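Local coordinates for protein endolysin 2638A (Staphylococcus phage 2638A, PDB 7AQH) that degrades staphylococcal peptidoglycan to release new phage particles, its C-terminal SH3b domain, the part present here, binding the cell wall, at residues 24-29 / 74-79; 32-37 / 55-60. All blocks are in the same frame, centred on the assembly; numbering follows the deposited sequence.

Contact 1 (24-29 / 74-79)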
# COMPACT_ATOMS: atom_id res chain seq x y z
N GLU A 24 -2.42 -9.84 -12.35
CA GLU A 24 -0.98 -9.82 -12.59
C GLU A 24 -0.19 -9.49 -11.33
O GLU A 24 1.01 -9.19 -11.41
CB GLU A 24 -0.66 -8.81 -13.70
CG GLU A 24 0.81 -8.57 -13.99
CD GLU A 24 1.50 -9.75 -14.64
OE1 GLU A 24 0.88 -10.41 -15.51
OE2 GLU A 24 2.66 -10.03 -14.28
N GLY A 25 -0.81 -9.56 -10.15
CA GLY A 25 -0.12 -9.26 -8.92
C GLY A 25 0.02 -7.76 -8.72
O GLY A 25 -0.44 -6.94 -9.52
N ILE A 26 0.69 -7.40 -7.63
CA ILE A 26 0.90 -6.00 -7.27
C ILE A 26 2.39 -5.77 -7.04
O ILE A 26 3.06 -6.58 -6.39
CB ILE A 26 0.08 -5.60 -6.03
CG1 ILE A 26 -1.37 -6.04 -6.19
CG2 ILE A 26 0.17 -4.10 -5.80
CD1 ILE A 26 -2.23 -5.77 -4.98
N ILE A 27 2.90 -4.67 -7.57
CA ILE A 27 4.30 -4.31 -7.41
C ILE A 27 4.48 -3.59 -6.08
O ILE A 27 3.72 -2.66 -5.76
CB ILE A 27 4.78 -3.44 -8.58
CG1 ILE A 27 4.69 -4.22 -9.90
CG2 ILE A 27 6.21 -2.96 -8.34
CD1 ILE A 27 5.06 -3.41 -11.12
N THR A 28 5.48 -4.01 -5.31
CA THR A 28 5.78 -3.42 -4.01
C THR A 28 7.02 -2.55 -4.10
O THR A 28 7.88 -2.74 -4.97
CB THR A 28 5.98 -4.51 -2.95
OG1 THR A 28 7.10 -5.33 -3.32
CG2 THR A 28 4.74 -5.38 -2.83
N ARG A 29 7.11 -1.57 -3.20
CA ARG A 29 8.17 -0.58 -3.21
C ARG A 29 8.85 -0.53 -1.85
O ARG A 29 8.29 -0.95 -0.83
CB ARG A 29 7.63 0.81 -3.56
CG ARG A 29 6.91 0.89 -4.90
CD ARG A 29 7.88 0.76 -6.07
NE ARG A 29 7.20 0.72 -7.35
CZ ARG A 29 7.81 0.69 -8.53
NH1 ARG A 29 9.14 0.69 -8.59
NH2 ARG A 29 7.10 0.66 -9.65
N TYR A 74 5.86 -1.05 1.07
CA TYR A 74 4.60 -0.38 0.80
C TYR A 74 3.97 -0.95 -0.46
O TYR A 74 4.66 -1.22 -1.45
CB TYR A 74 4.81 1.13 0.64
CG TYR A 74 5.43 1.79 1.85
CD1 TYR A 74 6.80 1.77 2.04
CD2 TYR A 74 4.65 2.45 2.79
CE1 TYR A 74 7.38 2.37 3.15
CE2 TYR A 74 5.21 3.05 3.90
CZ TYR A 74 6.58 3.02 4.07
OH TYR A 74 7.15 3.62 5.17
N MET A 75 2.65 -1.14 -0.42
CA MET A 75 1.92 -1.73 -1.53
C MET A 75 0.68 -0.90 -1.83
O MET A 75 -0.08 -0.56 -0.91
CB MET A 75 1.52 -3.18 -1.22
CG MET A 75 0.95 -3.94 -2.40
SD MET A 75 -0.04 -5.36 -1.91
CE MET A 75 1.08 -6.20 -0.80
N PRO A 76 0.43 -0.56 -3.09
CA PRO A 76 -0.84 0.09 -3.44
C PRO A 76 -1.98 -0.92 -3.44
O PRO A 76 -1.79 -2.10 -3.75
CB PRO A 76 -0.58 0.64 -4.85
CG PRO A 76 0.44 -0.29 -5.42
CD PRO A 76 1.31 -0.71 -4.26
N VAL A 77 -3.17 -0.45 -3.09
CA VAL A 77 -4.32 -1.33 -2.95
C VAL A 77 -5.53 -0.75 -3.67
O VAL A 77 -6.55 -1.43 -3.83
CB VAL A 77 -4.64 -1.60 -1.47
CG1 VAL A 77 -3.49 -2.35 -0.81
CG2 VAL A 77 -4.91 -0.29 -0.74
N ARG A 78 -5.44 0.50 -4.09
CA ARG A 78 -6.56 1.13 -4.79
C ARG A 78 -6.16 2.54 -5.20
O ARG A 78 -5.26 3.15 -4.60
CB ARG A 78 -7.82 1.17 -3.91
CG ARG A 78 -7.74 2.14 -2.74
CD ARG A 78 -8.78 1.80 -1.69
NE ARG A 78 -10.10 1.57 -2.27
CZ ARG A 78 -11.18 1.24 -1.58
NH1 ARG A 78 -11.10 1.08 -0.26
NH2 ARG A 78 -12.33 1.05 -2.19
N THR A 79 -6.83 3.05 -6.23
CA THR A 79 -6.58 4.41 -6.68
C THR A 79 -7.19 5.41 -5.71
O THR A 79 -8.13 5.12 -4.97
CB THR A 79 -7.16 4.62 -8.09
OG1 THR A 79 -8.58 4.46 -8.05
CG2 THR A 79 -6.56 3.61 -9.06

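Contact 2 (32-37 / 55-60)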
# COMPACT_ATOMS: atom_id res chain seq x y z
N GLY A 32 9.00 4.10 0.83
CA GLY A 32 7.72 4.72 1.05
C GLY A 32 6.66 4.40 0.01
O GLY A 32 6.90 3.71 -0.98
N PRO A 33 5.44 4.92 0.24
CA PRO A 33 4.29 4.68 -0.67
C PRO A 33 4.33 5.58 -1.89
O PRO A 33 3.47 6.45 -2.11
CB PRO A 33 3.10 4.98 0.24
CG PRO A 33 3.60 6.07 1.14
CD PRO A 33 5.06 5.74 1.40
N TRP A 34 5.34 5.38 -2.73
CA TRP A 34 5.54 6.21 -3.91
C TRP A 34 6.02 5.34 -5.06
O TRP A 34 6.94 4.53 -4.89
CB TRP A 34 6.55 7.33 -3.64
CG TRP A 34 6.83 8.16 -4.86
CD1 TRP A 34 5.92 8.75 -5.68
CD2 TRP A 34 8.12 8.48 -5.38
NE1 TRP A 34 6.56 9.42 -6.69
CE2 TRP A 34 7.92 9.27 -6.53
CE3 TRP A 34 9.43 8.19 -4.99
CZ2 TRP A 34 8.97 9.77 -7.29
CZ3 TRP A 34 10.48 8.68 -5.75
CH2 TRP A 34 10.24 9.46 -6.89
N THR A 35 5.40 5.51 -6.23
CA THR A 35 5.76 4.71 -7.39
C THR A 35 7.21 4.92 -7.81
O THR A 35 7.79 4.04 -8.45
CB THR A 35 4.83 5.03 -8.56
OG1 THR A 35 4.11 3.86 -8.95
CG2 THR A 35 5.62 5.56 -9.75
N GLY A 36 7.80 6.06 -7.47
CA GLY A 36 9.17 6.35 -7.85
C GLY A 36 10.24 5.67 -7.03
O GLY A 36 11.41 5.70 -7.42
N HIS A 37 9.88 5.04 -5.92
CA HIS A 37 10.86 4.37 -5.08
C HIS A 37 11.28 3.04 -5.70
O HIS A 37 10.60 2.50 -6.58
CB HIS A 37 10.30 4.15 -3.68
CG HIS A 37 10.35 5.37 -2.81
ND1 HIS A 37 9.41 5.62 -1.83
CD2 HIS A 37 11.22 6.41 -2.78
CE1 HIS A 37 9.71 6.76 -1.23
NE2 HIS A 37 10.80 7.26 -1.79
N GLN A 55 -1.61 4.08 3.98
CA GLN A 55 -1.19 5.39 3.50
C GLN A 55 -1.97 5.78 2.26
O GLN A 55 -2.45 4.92 1.51
CB GLN A 55 0.32 5.43 3.20
CG GLN A 55 1.21 5.05 4.37
CD GLN A 55 1.34 3.55 4.55
OE1 GLN A 55 1.06 2.78 3.63
NE2 GLN A 55 1.78 3.13 5.72
N LYS A 56 -2.09 7.08 2.05
CA LYS A 56 -2.71 7.65 0.85
C LYS A 56 -1.72 8.64 0.26
O LYS A 56 -1.45 9.69 0.86
CB LYS A 56 -4.04 8.33 1.18
CG LYS A 56 -5.15 7.37 1.58
CD LYS A 56 -6.46 8.10 1.81
CE LYS A 56 -6.31 9.18 2.88
NZ LYS A 56 -7.60 9.87 3.16
N PHE A 57 -1.19 8.32 -0.91
CA PHE A 57 -0.14 9.13 -1.52
C PHE A 57 0.07 8.68 -2.96
O PHE A 57 -0.21 7.52 -3.30
CB PHE A 57 1.17 9.02 -0.74
CG PHE A 57 2.20 10.04 -1.13
CD1 PHE A 57 3.30 9.68 -1.90
CD2 PHE A 57 2.07 11.37 -0.74
CE1 PHE A 57 4.24 10.62 -2.26
CE2 PHE A 57 3.01 12.31 -1.10
CZ PHE A 57 4.10 11.94 -1.86
N ASP A 58 0.56 9.59 -3.78
CA ASP A 58 0.88 9.31 -5.18
C ASP A 58 -0.32 8.68 -5.89
O ASP A 58 -0.19 7.69 -6.62
CB ASP A 58 2.12 8.43 -5.29
CG ASP A 58 2.62 8.28 -6.71
OD1 ASP A 58 2.88 9.32 -7.36
OD2 ASP A 58 2.74 7.13 -7.18
N GLY A 59 -1.49 9.26 -5.67
CA GLY A 59 -2.68 8.81 -6.36
C GLY A 59 -3.14 7.41 -6.03
O GLY A 59 -3.93 6.83 -6.78
N HIS A 60 -2.68 6.84 -4.91
CA HIS A 60 -3.05 5.48 -4.54
C HIS A 60 -3.21 5.39 -3.03
O HIS A 60 -2.69 6.22 -2.27
CB HIS A 60 -2.02 4.45 -5.01
CG HIS A 60 -1.97 4.27 -6.49
ND1 HIS A 60 -1.28 5.12 -7.33
CD2 HIS A 60 -2.53 3.33 -7.29
CE1 HIS A 60 -1.41 4.71 -8.57
NE2 HIS A 60 -2.16 3.63 -8.58

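Contact 1 (24-29 / 74-79)
Strands 26-29 and 74-77 run antiparallel, their axes 145° apart, and are joined by one closed pair of backbone hydrogen bonds. Arg29 N donates to Tyr74 O over 3.0 Å, and Tyr74 N returns a bond of 3.1 Å to Arg29 O; both are nearly straight and lie in the plane of the accepting carbonyl. A softer CA-H...O contact from Thr28 CA to Tyr74 O (3.6 Å) adds to this end. Beyond it Pro76 has no N-H to give, and Pro76 CD instead lies 3.4 Å from Ile27 O. The apolar part is centred on Ile26. Its CG2, anti to the backbone N, touches Met75 CG at 3.5 Å and Pro76 CG at 3.8 Å, while Ile26 CD1 reaches Met75 SD (3.8 Å). The Met75 chain crosses Ile26 at about a right angle, its CG anti to the backbone N (chi1 -171°), and Thr28 CG2 touches that CG more loosely. Strand 74-77 is paired on its other edge with strand 60-66, and 26-29 with strand 39-43, where Leu43 meets Met75; Phe18 and Val20 of strand 10-20 also touch Ile26 in this small beta-barrel-like SH3b fold.

Contact 2 (32-37 / 55-60)
Two turns face each other here. Segment 32-37 has no regular secondary structure: Pro33 is the centre of an inverse gamma turn, and a type I turn follows from Trp34 to His37. In 55-60 the end of a strand passes into a type I' turn from Phe57 to His60, closed by paired backbone hydrogen bonds between those two residues, with Asp58 and Gly59 at positive phi. His60 ND1 braces this hairpin by donating 2.9 Å to Asp58 O, within the plane of its own ring. The one hydrogen bond between the segments runs from Thr35 N to Asp58 OD2, long at 3.3 Å and arriving from above the carboxylate plane. Asp58 CG is anti to its backbone N (chi1 -171°), which carries the carboxylate across to the edge of the Trp34 indole: Asp58 CG lies 3.5 Å from Trp34 CD1, with the two planes 80° apart. Within segment 32-37, Gly36 N lies 3.2 Å above the centre of one face of the same indole. Deeper in, Pro33 CG packs crosswise on Gln55 CB at 3.9 Å, and Pro33 O lies in the plane of the Phe57 ring, 3.2 Å from Phe57 CD1. Gln55 NE2 is hydrogen-bonded to Ser64 OG, and Trp62 and Tyr74 also cover Pro33. The contact thus combines a buried proline-centred patch with a more open polar edge, where the single N-H and the polarised rim of the indole would probably help to stabilise the negative charge of Asp58.

Overall arrangement
Contacts 1 and 2 have centres 10 Å apart within the one SH3b domain, and both reach the same curled antiparallel sheet. Along the chain contact 2 is nested inside contact 1: strand 26-30 leads into loop 32-37, strand 53-57 and its turn follow, and strand 72-77 comes last. The two also touch directly. The Tyr74 ring packs on Gly32 and Pro33, and Arg29 NH1 probably makes a weak hydrogen bond to His37 O, so the loop meets the strand pair that it leaves through packing and at most a weak polar link. Contact 1 joins strands within the sheet, whereas contact 2 brings a connecting loop against a hairpin turn; both belong to the compact C-terminal cell wall-binding domain.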